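PDB 3ZPL: putative marr-family transcriptional repressor from Streptomyces coelicolor, which binds DNA through a winged helix-turn-helix and probably acts as a MarR-family transcriptional regulator. Local coordinates for residues H56-L61 with A94-N99; G60-L65 with G100-E105; R72-E77 with P108-G113. All blocks are in the same frame, centred on the assembly; numbering follows the deposited sequence.

Interaction 1. Residues H56-L61 with A94-N99. With nucleotides of chain D.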
loop_
_atom_site.group_PDB
_atom_site.type_symbol
_atom_site.label_atom_id
_atom_site.label_comp_id
_atom_site.label_asym_id
_atom_site.label_seq_id
_atom_site.Cartn_x
_atom_site.Cartn_y
_atom_site.Cartn_z
ATOM N N HIS A 56 2.424 3.535 -9.712
ATOM C CA HIS A 56 3.052 4.496 -8.799
ATOM C C HIS A 56 4.479 4.127 -8.450
ATOM O O HIS A 56 5.330 4.998 -8.355
ATOM C CB HIS A 56 2.232 4.675 -7.523
ATOM C CG HIS A 56 2.738 5.774 -6.634
ATOM N ND1 HIS A 56 2.689 5.701 -5.258
ATOM C CD2 HIS A 56 3.285 6.980 -6.921
ATOM C CE1 HIS A 56 3.170 6.817 -4.735
ATOM N NE2 HIS A 56 3.539 7.611 -5.722
ATOM N N VAL A 57 4.749 2.845 -8.256
ATOM C CA VAL A 57 6.069 2.438 -7.786
ATOM C C VAL A 57 7.128 2.740 -8.839
ATOM O O VAL A 57 8.196 3.267 -8.514
ATOM C CB VAL A 57 6.134 0.939 -7.443
ATOM C CG1 VAL A 57 7.445 0.627 -6.736
ATOM C CG2 VAL A 57 4.943 0.535 -6.582
ATOM N N TYR A 58 6.811 2.423 -10.092
ATOM C CA TYR A 58 7.683 2.727 -11.225
ATOM C C TYR A 58 7.985 4.232 -11.313
ATOM O O TYR A 58 9.138 4.644 -11.312
ATOM C CB TYR A 58 7.035 2.243 -12.520
ATOM C CG TYR A 58 7.034 0.723 -12.720
ATOM C CD1 TYR A 58 7.184 -0.163 -11.659
ATOM C CD2 TYR A 58 6.825 0.189 -13.963
ATOM C CE1 TYR A 58 7.151 -1.539 -11.845
ATOM C CE2 TYR A 58 6.782 -1.178 -14.151
ATOM C CZ TYR A 58 6.958 -2.040 -13.088
ATOM O OH TYR A 58 6.932 -3.398 -13.320
ATOM N N TYR A 59 6.946 5.051 -11.401
ATOM C CA TYR A 59 7.106 6.508 -11.395
ATOM C C TYR A 59 8.098 6.961 -10.326
ATOM O O TYR A 59 8.965 7.813 -10.594
ATOM C CB TYR A 59 5.757 7.180 -11.169
ATOM C CG TYR A 59 5.770 8.678 -11.277
ATOM C CD1 TYR A 59 5.598 9.306 -12.502
ATOM C CD2 TYR A 59 5.926 9.473 -10.150
ATOM C CE1 TYR A 59 5.584 10.691 -12.613
ATOM C CE2 TYR A 59 5.914 10.858 -10.241
ATOM C CZ TYR A 59 5.747 11.458 -11.482
ATOM O OH TYR A 59 5.738 12.820 -11.582
ATOM N N GLY A 60 7.979 6.400 -9.122
ATOM C CA GLY A 60 8.917 6.689 -8.024
ATOM C C GLY A 60 10.376 6.410 -8.382
ATOM O O GLY A 60 11.278 7.158 -7.991
ATOM N N LEU A 61 10.608 5.328 -9.131
ATOM C CA LEU A 61 11.957 4.968 -9.530
ATOM C C LEU A 61 12.525 6.054 -10.436
ATOM O O LEU A 61 13.649 6.514 -10.237
ATOM C CB LEU A 61 11.972 3.618 -10.232
ATOM C CG LEU A 61 11.398 2.426 -9.463
ATOM C CD1 LEU A 61 11.441 1.152 -10.303
ATOM C CD2 LEU A 61 12.135 2.200 -8.150
ATOM N N ALA A 94 13.491 -3.805 -16.509
ATOM C CA ALA A 94 13.352 -4.429 -17.828
ATOM C C ALA A 94 12.201 -3.785 -18.561
ATOM O O ALA A 94 12.283 -3.507 -19.770
ATOM C CB ALA A 94 13.108 -5.919 -17.708
ATOM N N ARG A 95 11.137 -3.508 -17.820
ATOM C CA ARG A 95 9.915 -2.962 -18.388
ATOM C C ARG A 95 10.117 -1.481 -18.773
ATOM O O ARG A 95 9.644 -1.050 -19.822
ATOM C CB ARG A 95 8.749 -3.137 -17.396
ATOM C CG ARG A 95 7.355 -2.851 -17.940
ATOM C CD ARG A 95 6.982 -1.368 -17.804
ATOM N NE ARG A 95 5.547 -1.117 -17.579
ATOM C CZ ARG A 95 4.968 0.086 -17.657
ATOM N NH1 ARG A 95 5.675 1.169 -17.980
ATOM N NH2 ARG A 95 3.661 0.215 -17.440
ATOM N N LEU A 96 10.819 -0.728 -17.921
ATOM C CA LEU A 96 11.093 0.685 -18.180
ATOM C C LEU A 96 12.111 0.879 -19.310
ATOM O O LEU A 96 12.021 1.836 -20.097
ATOM C CB LEU A 96 11.576 1.369 -16.907
ATOM C CG LEU A 96 10.594 1.389 -15.723
ATOM C CD1 LEU A 96 11.290 1.860 -14.455
ATOM C CD2 LEU A 96 9.400 2.272 -16.014
ATOM N N GLU A 97 13.091 -0.020 -19.370
ATOM C CA GLU A 97 14.058 -0.040 -20.445
ATOM C C GLU A 97 13.357 -0.305 -21.759
ATOM O O GLU A 97 13.642 0.366 -22.765
ATOM C CB GLU A 97 15.113 -1.119 -20.171
ATOM C CG GLU A 97 16.317 -1.085 -21.097
ATOM C CD GLU A 97 17.439 -1.984 -20.611
ATOM O OE1 GLU A 97 17.151 -3.147 -20.254
ATOM O OE2 GLU A 97 18.613 -1.532 -20.597
ATOM N N LYS A 98 12.441 -1.275 -21.762
ATOM C CA LYS A 98 11.654 -1.585 -22.967
ATOM C C LYS A 98 10.953 -0.357 -23.508
ATOM O O LYS A 98 11.123 -0.033 -24.674
ATOM C CB LYS A 98 10.669 -2.737 -22.732
ATOM C CG LYS A 98 11.359 -4.086 -22.881
ATOM C CD LYS A 98 10.360 -5.232 -22.899
ATOM C CE LYS A 98 11.055 -6.596 -22.971
ATOM N NZ LYS A 98 12.120 -6.747 -21.934
ATOM N N ASN A 99 10.218 0.373 -22.674
ATOM C CA ASN A 99 9.583 1.571 -23.189
ATOM C C ASN A 99 10.497 2.804 -23.295
ATOM O O ASN A 99 10.050 3.872 -23.685
ATOM C CB ASN A 99 8.193 1.885 -22.555
ATOM C CG ASN A 99 8.119 1.635 -21.081
ATOM O OD1 ASN A 99 7.296 0.845 -20.622
ATOM N ND2 ASN A 99 8.970 2.296 -20.326
ATOM P P DT D 12 3.320 -3.535 -15.960
ATOM O OP1 DT D 12 3.254 -2.048 -15.822
ATOM O OP2 DT D 12 4.355 -4.210 -16.794
ATOM O "O5'" DT D 12 3.474 -4.210 -14.527
ATOM C "C5'" DT D 12 2.573 -3.856 -13.485
ATOM C "C4'" DT D 12 2.753 -4.818 -12.342
ATOM O "O4'" DT D 12 2.460 -6.162 -12.779
ATOM C "C3'" DT D 12 4.171 -4.858 -11.767
ATOM O "O3'" DT D 12 4.053 -4.328 -10.448
ATOM C "C2'" DT D 12 4.573 -6.323 -11.858
ATOM C "C1'" DT D 12 3.249 -7.040 -12.011
ATOM N N1 DT D 12 3.305 -8.337 -12.719
ATOM C C2 DT D 12 2.903 -9.474 -12.049
ATOM O O2 DT D 12 2.495 -9.462 -10.900
ATOM N N3 DT D 12 2.995 -10.633 -12.781
ATOM C C4 DT D 12 3.435 -10.761 -14.084
ATOM O O4 DT D 12 3.432 -11.864 -14.624
ATOM C C5 DT D 12 3.842 -9.528 -14.724
ATOM C C7 DT D 12 4.342 -9.569 -16.132
ATOM C C6 DT D 12 3.766 -8.395 -14.015
ATOM P P DC D 13 5.256 -4.365 -9.434
ATOM O OP1 DC D 13 4.982 -3.347 -8.386
ATOM O OP2 DC D 13 6.515 -4.303 -10.206
ATOM O "O5'" DC D 13 5.038 -5.765 -8.702
ATOM C "C5'" DC D 13 3.975 -5.898 -7.723
ATOM C "C4'" DC D 13 4.097 -7.219 -7.004
ATOM O "O4'" DC D 13 4.074 -8.279 -7.993
ATOM C "C3'" DC D 13 5.414 -7.371 -6.238
ATOM O "O3'" DC D 13 5.188 -7.812 -4.890
ATOM C "C2'" DC D 13 6.224 -8.322 -7.110
ATOM C "C1'" DC D 13 5.149 -9.170 -7.761
ATOM N N1 DC D 13 5.506 -9.804 -9.046
ATOM C C2 DC D 13 5.176 -11.147 -9.247
ATOM O O2 DC D 13 4.603 -11.760 -8.343
ATOM N N3 DC D 13 5.508 -11.746 -10.412
ATOM C C4 DC D 13 6.117 -11.045 -11.371
ATOM N N4 DC D 13 6.406 -11.670 -12.518
ATOM C C5 DC D 13 6.441 -9.665 -11.206
ATOM C C6 DC D 13 6.137 -9.095 -10.031
#
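Y58 carries its CG beside the backbone N and anti to the carbonyl carbon (chi1 -73°), whereas R95 holds CG anti to N (chi1 -169°) and then bends at chi2 and chi3; these torsions bring the phenol ring and the guanidinium together at the DNA backbone. The frame is the winged helix-turn-helix of the MarR family: helix 56-66 crosses the later part of helix 86-98, the recognition helix, and the short axes approach to 11.6 Å.

The ring meets the arginine with its rim, not its face. Y58 CE2 lies 3.6 Å from R95 NE, over one face of the guanidinium, and the two planes stand 88° apart, so the contact is edge-on from the tyrosine's side. Y58 CD2 also packs on L96, 3.9 Å from L96 CD2. One helical turn further, L61 CD1 reaches L96 CD1 at 4.2 Å. This apolar layer continues onto A92 and L89 of helix 86-98.

The polar ends turn to chain D. A single phosphate, that of DT12, receives R95: NH2 bonds OP1 at 2.8 Å, while NE reaches OP1 at 3.0 Å and OP2 at 3.4 Å through weak bonds. NH2 is also bonded to the carbonyl O of G53, which would help fix the rotation of the guanidinium. The two side chains, one from each helix, thus reach consecutive phosphates of one strand, Y58 OH giving only a weak bond to DC13 OP2 at 3.3 Å.

Interaction 2. Residues G60-L65 with G100-E105. With nucleotides of chain C.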
loop_
_atom_site.group_PDB
_atom_site.type_symbol
_atom_site.label_atom_id
_atom_site.label_comp_id
_atom_site.label_asym_id
_atom_site.label_seq_id
_atom_site.Cartn_x
_atom_site.Cartn_y
_atom_site.Cartn_z
ATOM N N GLY A 60 7.979 6.400 -9.122
ATOM C CA GLY A 60 8.917 6.689 -8.024
ATOM C C GLY A 60 10.376 6.410 -8.382
ATOM O O GLY A 60 11.278 7.158 -7.991
ATOM N N LEU A 61 10.608 5.328 -9.131
ATOM C CA LEU A 61 11.957 4.968 -9.530
ATOM C C LEU A 61 12.525 6.054 -10.436
ATOM O O LEU A 61 13.649 6.514 -10.237
ATOM C CB LEU A 61 11.972 3.618 -10.232
ATOM C CG LEU A 61 11.398 2.426 -9.463
ATOM C CD1 LEU A 61 11.441 1.152 -10.303
ATOM C CD2 LEU A 61 12.135 2.200 -8.150
ATOM N N LEU A 62 11.727 6.522 -11.392
ATOM C CA LEU A 62 12.159 7.611 -12.266
ATOM C C LEU A 62 12.464 8.871 -11.491
ATOM O O LEU A 62 13.445 9.542 -11.752
ATOM C CB LEU A 62 11.098 7.922 -13.299
ATOM C CG LEU A 62 10.653 6.770 -14.189
ATOM C CD1 LEU A 62 9.959 7.343 -15.408
ATOM C CD2 LEU A 62 11.816 5.884 -14.604
ATOM N N VAL A 63 11.617 9.190 -10.527
ATOM C CA VAL A 63 11.807 10.377 -9.690
ATOM C C VAL A 63 13.116 10.299 -8.916
ATOM O O VAL A 63 13.871 11.272 -8.848
ATOM C CB VAL A 63 10.635 10.545 -8.706
ATOM C CG1 VAL A 63 10.926 11.627 -7.675
ATOM C CG2 VAL A 63 9.367 10.875 -9.474
ATOM N N LYS A 64 13.420 9.136 -8.359
ATOM C CA LYS A 64 14.652 9.030 -7.602
ATOM C C LYS A 64 15.904 9.148 -8.481
ATOM O O LYS A 64 16.927 9.667 -8.025
ATOM C CB LYS A 64 14.703 7.756 -6.778
ATOM C CG LYS A 64 15.865 7.762 -5.803
ATOM C CD LYS A 64 15.968 9.051 -4.999
ATOM C CE LYS A 64 17.243 9.072 -4.184
ATOM N NZ LYS A 64 17.413 10.385 -3.502
ATOM N N LEU A 65 15.842 8.644 -9.713
ATOM C CA LEU A 65 16.992 8.742 -10.651
ATOM C C LEU A 65 17.152 10.178 -11.120
ATOM O O LEU A 65 18.242 10.753 -11.033
ATOM C CB LEU A 65 16.788 7.845 -11.863
ATOM C CG LEU A 65 16.679 6.345 -11.598
ATOM C CD1 LEU A 65 16.502 5.604 -12.908
ATOM C CD2 LEU A 65 17.898 5.842 -10.847
ATOM N N GLY A 100 11.769 2.656 -22.972
ATOM C CA GLY A 100 12.758 3.682 -23.291
ATOM C C GLY A 100 12.983 4.768 -22.259
ATOM O O GLY A 100 13.732 5.709 -22.517
ATOM N N TRP A 101 12.370 4.651 -21.081
ATOM C CA TRP A 101 12.521 5.688 -20.069
ATOM C C TRP A 101 13.800 5.464 -19.224
ATOM O O TRP A 101 14.225 6.351 -18.469
ATOM C CB TRP A 101 11.294 5.763 -19.144
ATOM C CG TRP A 101 9.896 5.660 -19.619
ATOM C CD1 TRP A 101 8.985 4.790 -19.113
ATOM C CD2 TRP A 101 9.195 6.459 -20.574
ATOM N NE1 TRP A 101 7.773 4.946 -19.715
ATOM C CE2 TRP A 101 7.864 5.971 -20.613
ATOM C CE3 TRP A 101 9.556 7.518 -21.421
ATOM C CZ2 TRP A 101 6.894 6.504 -21.456
ATOM C CZ3 TRP A 101 8.577 8.053 -22.268
ATOM C CH2 TRP A 101 7.259 7.544 -22.271
ATOM N N VAL A 102 14.407 4.291 -19.348
ATOM C CA VAL A 102 15.593 3.927 -18.568
ATOM C C VAL A 102 16.572 3.118 -19.431
ATOM O O VAL A 102 16.167 2.457 -20.377
ATOM C CB VAL A 102 15.185 3.108 -17.319
ATOM C CG1 VAL A 102 16.360 2.383 -16.685
ATOM C CG2 VAL A 102 14.561 4.017 -16.279
ATOM N N ARG A 103 17.859 3.189 -19.112
ATOM C CA ARG A 103 18.873 2.331 -19.753
ATOM C C ARG A 103 19.866 1.894 -18.688
ATOM O O ARG A 103 19.925 2.488 -17.607
ATOM C CB ARG A 103 19.592 3.074 -20.888
ATOM C CG ARG A 103 20.392 4.290 -20.431
ATOM C CD ARG A 103 21.037 5.025 -21.587
ATOM N NE ARG A 103 21.847 6.153 -21.114
ATOM C CZ ARG A 103 23.141 6.100 -20.785
ATOM N NH1 ARG A 103 23.835 4.969 -20.867
ATOM N NH2 ARG A 103 23.756 7.197 -20.362
ATOM N N ARG A 104 20.621 0.848 -18.988
ATOM C CA ARG A 104 21.569 0.274 -18.050
ATOM C C ARG A 104 23.004 0.393 -18.537
ATOM O O ARG A 104 23.268 0.323 -19.730
ATOM C CB ARG A 104 21.262 -1.205 -17.843
ATOM C CG ARG A 104 20.029 -1.484 -16.985
ATOM C CD ARG A 104 19.217 -2.660 -17.551
ATOM N NE ARG A 104 18.669 -3.529 -16.519
ATOM C CZ ARG A 104 17.988 -4.645 -16.761
ATOM N NH1 ARG A 104 17.759 -5.030 -18.014
ATOM N NH2 ARG A 104 17.514 -5.373 -15.745
ATOM N N GLU A 105 23.926 0.530 -17.587
ATOM C CA GLU A 105 25.353 0.450 -17.857
ATOM C C GLU A 105 26.027 -0.419 -16.807
ATOM O O GLU A 105 25.508 -0.593 -15.693
ATOM C CB GLU A 105 25.980 1.845 -17.838
ATOM C CG GLU A 105 26.042 2.523 -19.180
ATOM C CD GLU A 105 26.775 3.857 -19.139
ATOM O OE1 GLU A 105 27.260 4.264 -18.063
ATOM O OE2 GLU A 105 26.869 4.511 -20.209
ATOM P P DT C 6 19.888 -6.287 -13.080
ATOM O OP1 DT C 6 19.992 -5.475 -14.318
ATOM O OP2 DT C 6 18.898 -5.897 -12.052
ATOM O "O5'" DT C 6 19.621 -7.804 -13.478
ATOM C "C5'" DT C 6 20.534 -8.501 -14.324
ATOM C "C4'" DT C 6 20.070 -9.926 -14.510
ATOM O "O4'" DT C 6 20.011 -10.618 -13.243
ATOM C "C3'" DT C 6 18.681 -10.060 -15.138
ATOM O "O3'" DT C 6 18.847 -10.773 -16.365
ATOM C "C2'" DT C 6 17.857 -10.778 -14.082
ATOM C "C1'" DT C 6 18.907 -11.493 -13.248
ATOM N N1 DT C 6 18.529 -11.740 -11.842
ATOM C C2 DT C 6 18.325 -13.035 -11.417
ATOM O O2 DT C 6 18.458 -14.006 -12.145
ATOM N N3 DT C 6 17.969 -13.155 -10.095
ATOM C C4 DT C 6 17.792 -12.129 -9.184
ATOM O O4 DT C 6 17.452 -12.386 -8.035
ATOM C C5 DT C 6 18.005 -10.798 -9.704
ATOM C C7 DT C 6 17.835 -9.624 -8.791
ATOM C C6 DT C 6 18.363 -10.674 -10.987
#
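L62 and V102 form the tight part of this contact, with L62 CD2 3.7 Å from V102 CG2. V102 sets CG1 anti to the backbone N (chi1 164°), which leaves CG2 as the branch that enters between two leucines of helix 56-66. The second of them, L65, is looser, its CD1 lying 4.2 Å from the same V102 CG2. L62 CD1 meets W101 at CB alone, at 4.3 Å, because the indole turns off towards E121 and V125 of helix 120-142. L126 of that helix and V93 of helix 86-98 close further round L62 and V102.

The loose side is that of R103 and E105, which alternate with V102. They do not touch the helix but form a salt bridge with each other, R103 NH1 to E105 OE2 at 3.1 Å, the acceptor lying in the guanidinium plane yet approached from above its own carboxylate. R104 is directed to the DNA instead, bringing NH2 within 2.9 Å of OP1 of DT6 of chain C, while its NH1 is salt-bridged to E97. G100, the positive-phi residue of a Schellman motif, ends helix 86-98, and W101 leads on into strand 102-106: recognition helix followed directly by wing hairpin, the order of the winged helix-turn-helix fold.

Interaction 3. Residues R72-E77 with P108-G113. With nucleotides of chain C; nucleotides of chain D.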
loop_
_atom_site.group_PDB
_atom_site.type_symbol
_atom_site.label_atom_id
_atom_site.label_comp_id
_atom_site.label_asym_id
_atom_site.label_seq_id
_atom_site.Cartn_x
_atom_site.Cartn_y
_atom_site.Cartn_z
ATOM N N ARG A 72 21.555 8.678 -12.351
ATOM C CA ARG A 72 21.819 7.252 -12.282
ATOM C C ARG A 72 21.963 6.810 -10.851
ATOM O O ARG A 72 22.239 7.607 -9.965
ATOM C CB ARG A 72 23.081 6.900 -13.079
ATOM C CG ARG A 72 24.390 7.313 -12.405
ATOM C CD ARG A 72 25.553 7.214 -13.375
ATOM N NE ARG A 72 25.233 7.945 -14.584
ATOM C CZ ARG A 72 25.686 7.644 -15.806
ATOM N NH1 ARG A 72 26.509 6.609 -15.995
ATOM N NH2 ARG A 72 25.318 8.393 -16.846
ATOM N N LEU A 73 21.836 5.506 -10.652
ATOM C CA LEU A 73 21.900 4.902 -9.336
ATOM C C LEU A 73 22.105 3.404 -9.546
ATOM O O LEU A 73 21.537 2.817 -10.466
ATOM C CB LEU A 73 20.569 5.156 -8.624
ATOM C CG LEU A 73 20.550 5.667 -7.181
ATOM C CD1 LEU A 73 21.475 6.855 -6.956
ATOM C CD2 LEU A 73 19.125 6.036 -6.810
ATOM N N ARG A 74 22.916 2.772 -8.711
ATOM C CA ARG A 74 23.104 1.323 -8.823
ATOM C C ARG A 74 21.876 0.602 -8.330
ATOM O O ARG A 74 21.199 1.083 -7.436
ATOM C CB ARG A 74 24.355 0.868 -8.072
ATOM C CG ARG A 74 25.583 1.125 -8.930
ATOM C CD ARG A 74 26.858 0.832 -8.175
ATOM N NE ARG A 74 26.934 -0.552 -7.736
ATOM C CZ ARG A 74 27.990 -1.350 -7.868
ATOM N NH1 ARG A 74 29.136 -0.931 -8.449
ATOM N NH2 ARG A 74 27.904 -2.597 -7.406
ATOM N N MET A 75 21.625 -0.574 -8.894
ATOM C CA MET A 75 20.389 -1.312 -8.635
ATOM C C MET A 75 20.012 -1.419 -7.155
ATOM O O MET A 75 18.911 -1.023 -6.763
ATOM C CB MET A 75 20.483 -2.715 -9.220
ATOM C CG MET A 75 20.773 -2.765 -10.716
ATOM S SD MET A 75 19.758 -1.628 -11.705
ATOM C CE MET A 75 18.231 -2.547 -11.763
ATOM N N THR A 76 20.906 -1.958 -6.329
ATOM C CA THR A 76 20.563 -2.189 -4.931
ATOM C C THR A 76 20.243 -0.866 -4.270
ATOM O O THR A 76 19.307 -0.796 -3.453
ATOM C CB THR A 76 21.664 -2.915 -4.148
ATOM O OG1 THR A 76 21.935 -4.165 -4.781
ATOM C CG2 THR A 76 21.235 -3.182 -2.705
ATOM N N GLU A 77 20.997 0.182 -4.602
ATOM C CA GLU A 77 20.725 1.495 -4.032
ATOM C C GLU A 77 19.316 1.955 -4.392
ATOM O O GLU A 77 18.580 2.501 -3.569
ATOM C CB GLU A 77 21.732 2.518 -4.550
ATOM C CG GLU A 77 23.109 2.461 -3.911
ATOM C CD GLU A 77 24.176 3.151 -4.784
ATOM O OE1 GLU A 77 23.849 4.124 -5.522
ATOM O OE2 GLU A 77 25.344 2.693 -4.786
ATOM N N PRO A 108 32.236 0.245 -13.889
ATOM C CA PRO A 108 33.541 -0.050 -14.474
ATOM C C PRO A 108 34.536 -0.721 -13.482
ATOM O O PRO A 108 35.299 -1.597 -13.897
ATOM C CB PRO A 108 34.032 1.322 -14.960
ATOM C CG PRO A 108 33.292 2.332 -14.154
ATOM C CD PRO A 108 32.098 1.667 -13.517
ATOM N N SER A 109 34.510 -0.319 -12.206
ATOM C CA SER A 109 35.394 -0.889 -11.182
ATOM C C SER A 109 34.957 -2.272 -10.747
ATOM O O SER A 109 35.786 -3.121 -10.409
ATOM C CB SER A 109 35.448 0.020 -9.951
ATOM N N ASP A 110 33.652 -2.497 -10.736
ATOM C CA ASP A 110 33.089 -3.762 -10.288
ATOM C C ASP A 110 32.213 -4.341 -11.400
ATOM O O ASP A 110 31.070 -3.920 -11.573
ATOM C CB ASP A 110 32.277 -3.513 -9.022
ATOM C CG ASP A 110 31.959 -4.788 -8.269
ATOM O OD1 ASP A 110 31.872 -5.858 -8.921
ATOM O OD2 ASP A 110 31.774 -4.720 -7.027
ATOM N N LYS A 111 32.747 -5.300 -12.160
ATOM C CA LYS A 111 32.073 -5.816 -13.370
ATOM C C LYS A 111 30.818 -6.638 -13.016
ATOM O O LYS A 111 30.333 -7.448 -13.805
ATOM C CB LYS A 111 33.060 -6.648 -14.212
ATOM C CG LYS A 111 34.276 -5.872 -14.722
ATOM C CD LYS A 111 35.332 -6.796 -15.337
ATOM N N ARG A 112 30.274 -6.352 -11.840
ATOM C CA ARG A 112 29.211 -7.105 -11.213
ATOM C C ARG A 112 27.994 -6.196 -11.061
ATOM O O ARG A 112 26.847 -6.623 -11.192
ATOM C CB ARG A 112 29.723 -7.493 -9.833
ATOM C CG ARG A 112 28.975 -8.579 -9.083
ATOM C CD ARG A 112 29.970 -9.466 -8.347
ATOM N NE ARG A 112 29.997 -9.397 -6.877
ATOM C CZ ARG A 112 30.495 -8.403 -6.135
ATOM N NH1 ARG A 112 30.961 -7.294 -6.686
ATOM N NH2 ARG A 112 30.495 -8.515 -4.808
ATOM N N GLY A 113 28.272 -4.937 -10.732
ATOM C CA GLY A 113 27.259 -3.933 -10.555
ATOM C C GLY A 113 26.640 -3.472 -11.854
ATOM O O GLY A 113 27.218 -3.609 -12.933
ATOM P P DA C 5 24.067 -3.920 -8.356
ATOM O OP1 DA C 5 24.566 -2.983 -9.389
ATOM O OP2 DA C 5 23.362 -3.402 -7.158
ATOM O "O5'" DA C 5 23.204 -5.023 -9.110
ATOM C "C5'" DA C 5 23.783 -5.683 -10.238
ATOM C "C4'" DA C 5 22.961 -6.883 -10.644
ATOM O "O4'" DA C 5 22.911 -7.872 -9.600
ATOM C "C3'" DA C 5 21.492 -6.639 -10.995
ATOM O "O3'" DA C 5 21.356 -6.355 -12.388
ATOM C "C2'" DA C 5 20.811 -7.940 -10.570
ATOM C "C1'" DA C 5 21.968 -8.801 -10.070
ATOM N N9 DA C 5 21.655 -9.735 -8.994
ATOM C C8 DA C 5 21.396 -9.468 -7.674
ATOM N N7 DA C 5 21.100 -10.531 -6.968
ATOM C C5 DA C 5 21.170 -11.570 -7.885
ATOM C C6 DA C 5 20.943 -12.953 -7.767
ATOM N N6 DA C 5 20.607 -13.552 -6.623
ATOM N N1 DA C 5 21.083 -13.711 -8.877
ATOM C C2 DA C 5 21.409 -13.107 -10.025
ATOM N N3 DA C 5 21.640 -11.816 -10.264
ATOM C C4 DA C 5 21.504 -11.094 -9.138
ATOM P P DT D 22 34.930 -8.407 -10.732
ATOM O OP1 DT D 22 34.951 -6.928 -10.784
ATOM O OP2 DT D 22 35.884 -9.187 -11.557
ATOM O "O5'" DT D 22 35.049 -8.796 -9.193
ATOM C "C5'" DT D 22 34.673 -7.838 -8.178
ATOM C "C4'" DT D 22 34.482 -8.519 -6.843
ATOM O "O4'" DT D 22 33.996 -9.859 -7.049
ATOM C "C3'" DT D 22 35.762 -8.676 -6.024
ATOM O "O3'" DT D 22 35.869 -7.612 -5.075
ATOM C "C2'" DT D 22 35.616 -10.029 -5.343
ATOM C "C1'" DT D 22 34.338 -10.629 -5.909
ATOM N N1 DT D 22 34.422 -12.045 -6.322
ATOM C C2 DT D 22 33.968 -12.991 -5.432
ATOM O O2 DT D 22 33.561 -12.714 -4.315
ATOM N N3 DT D 22 34.044 -14.284 -5.883
ATOM C C4 DT D 22 34.498 -14.713 -7.115
ATOM O O4 DT D 22 34.476 -15.908 -7.390
ATOM C C5 DT D 22 34.940 -13.665 -8.008
ATOM C C7 DT D 22 35.452 -14.035 -9.365
ATOM C C6 DT D 22 34.871 -12.399 -7.576
ATOM P P DT D 21 31.861 -12.400 -15.339
ATOM O OP1 DT D 21 32.058 -11.359 -16.397
ATOM O OP2 DT D 21 32.560 -13.714 -15.442
ATOM O "O5'" DT D 21 32.213 -11.734 -13.937
ATOM C "C5'" DT D 21 31.519 -10.564 -13.492
ATOM C "C4'" DT D 21 31.781 -10.338 -12.021
ATOM O "O4'" DT D 21 31.274 -11.443 -11.241
ATOM C "C3'" DT D 21 33.261 -10.202 -11.654
ATOM O "O3'" DT D 21 33.464 -8.894 -11.105
ATOM C "C2'" DT D 21 33.524 -11.358 -10.695
ATOM C "C1'" DT D 21 32.147 -11.655 -10.147
ATOM N N1 DT D 21 31.902 -13.024 -9.623
ATOM C C2 DT D 21 31.538 -13.157 -8.299
ATOM O O2 DT D 21 31.467 -12.215 -7.527
ATOM N N3 DT D 21 31.285 -14.449 -7.902
ATOM C C4 DT D 21 31.345 -15.589 -8.681
ATOM O O4 DT D 21 31.079 -16.684 -8.186
ATOM C C5 DT D 21 31.711 -15.371 -10.067
ATOM C C7 DT D 21 31.797 -16.546 -10.988
ATOM C C6 DT D 21 31.947 -14.114 -10.466
#
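R74, the last residue of strand 72-74 and the N-cap of the helix that follows, passes the loop end at G113 with 6.9 Å between their CA atoms. The arginine lays one face of its guanidinium against G113, where no side chain intervenes: R74 NH2 is 3.5 Å from G113 CA. D110 comes at the edge of the same group, its CB 4.1 Å from R74 NH1. The guanidinium and carboxylate planes are turned 66° apart, and their opposite charges are near without forming a salt bridge.

Two residues on from R74, T76 binds the phosphate of DA5 of chain C in the first turn of helix 75-82. OG1 sits beside the backbone N (chi1 -58°), so one oxygen, DA5 OP2, takes a bond from T76 N at 3.0 Å and another from T76 OG1 at 2.9 Å. The helix N-terminus would probably favour the negative charge there. Residues 108-113 are the tip of the wing in this winged helix-turn-helix, the hairpin between strands 102-106 and 114-118. K111 N clasps DT22 OP1 of chain D at 3.1 Å.

R112 runs deeper, into the minor groove: its NE bonds the N3 of an adenine base, and one guanidinium face is laid over DT22 O4', which stands 3.8 Å above the plane. D110 pairs with it in a salt bridge whose hydrogen-bond geometry is weak, R112 NH1 to D110 OD2 at 2.7 Å. With the guanidinium gone, as in an alanine here, the adenine N3 would probably lose its donor and D110 its salt-bridge partner. CD of the same arginine brushes O2 of DT21 of chain D.

How the interactions relate
Interactions 1 and 2 lie with centres about 7 Å apart and share G60 and L61: helix 56-66 packs first on helix 86-98, then on strand 102-106 that follows it, and the E97–R104 salt bridge ties the two contacts. Interaction 3 is farther out, its centre about 14 Å from that of interaction 2 and 18 Å from that of interaction 1, yet L65 of helix 56-66 packs on L73 of strand 72-74, and strands 72-74 and 102-106 are the outer strands of one three-stranded sheet. Along the chain, 56-65 and 72-77 come before their partners, 94-105 and 108-113, so the contacts interlock. The winged-helix domain presents helices, strand and wing tip to both DNA strands.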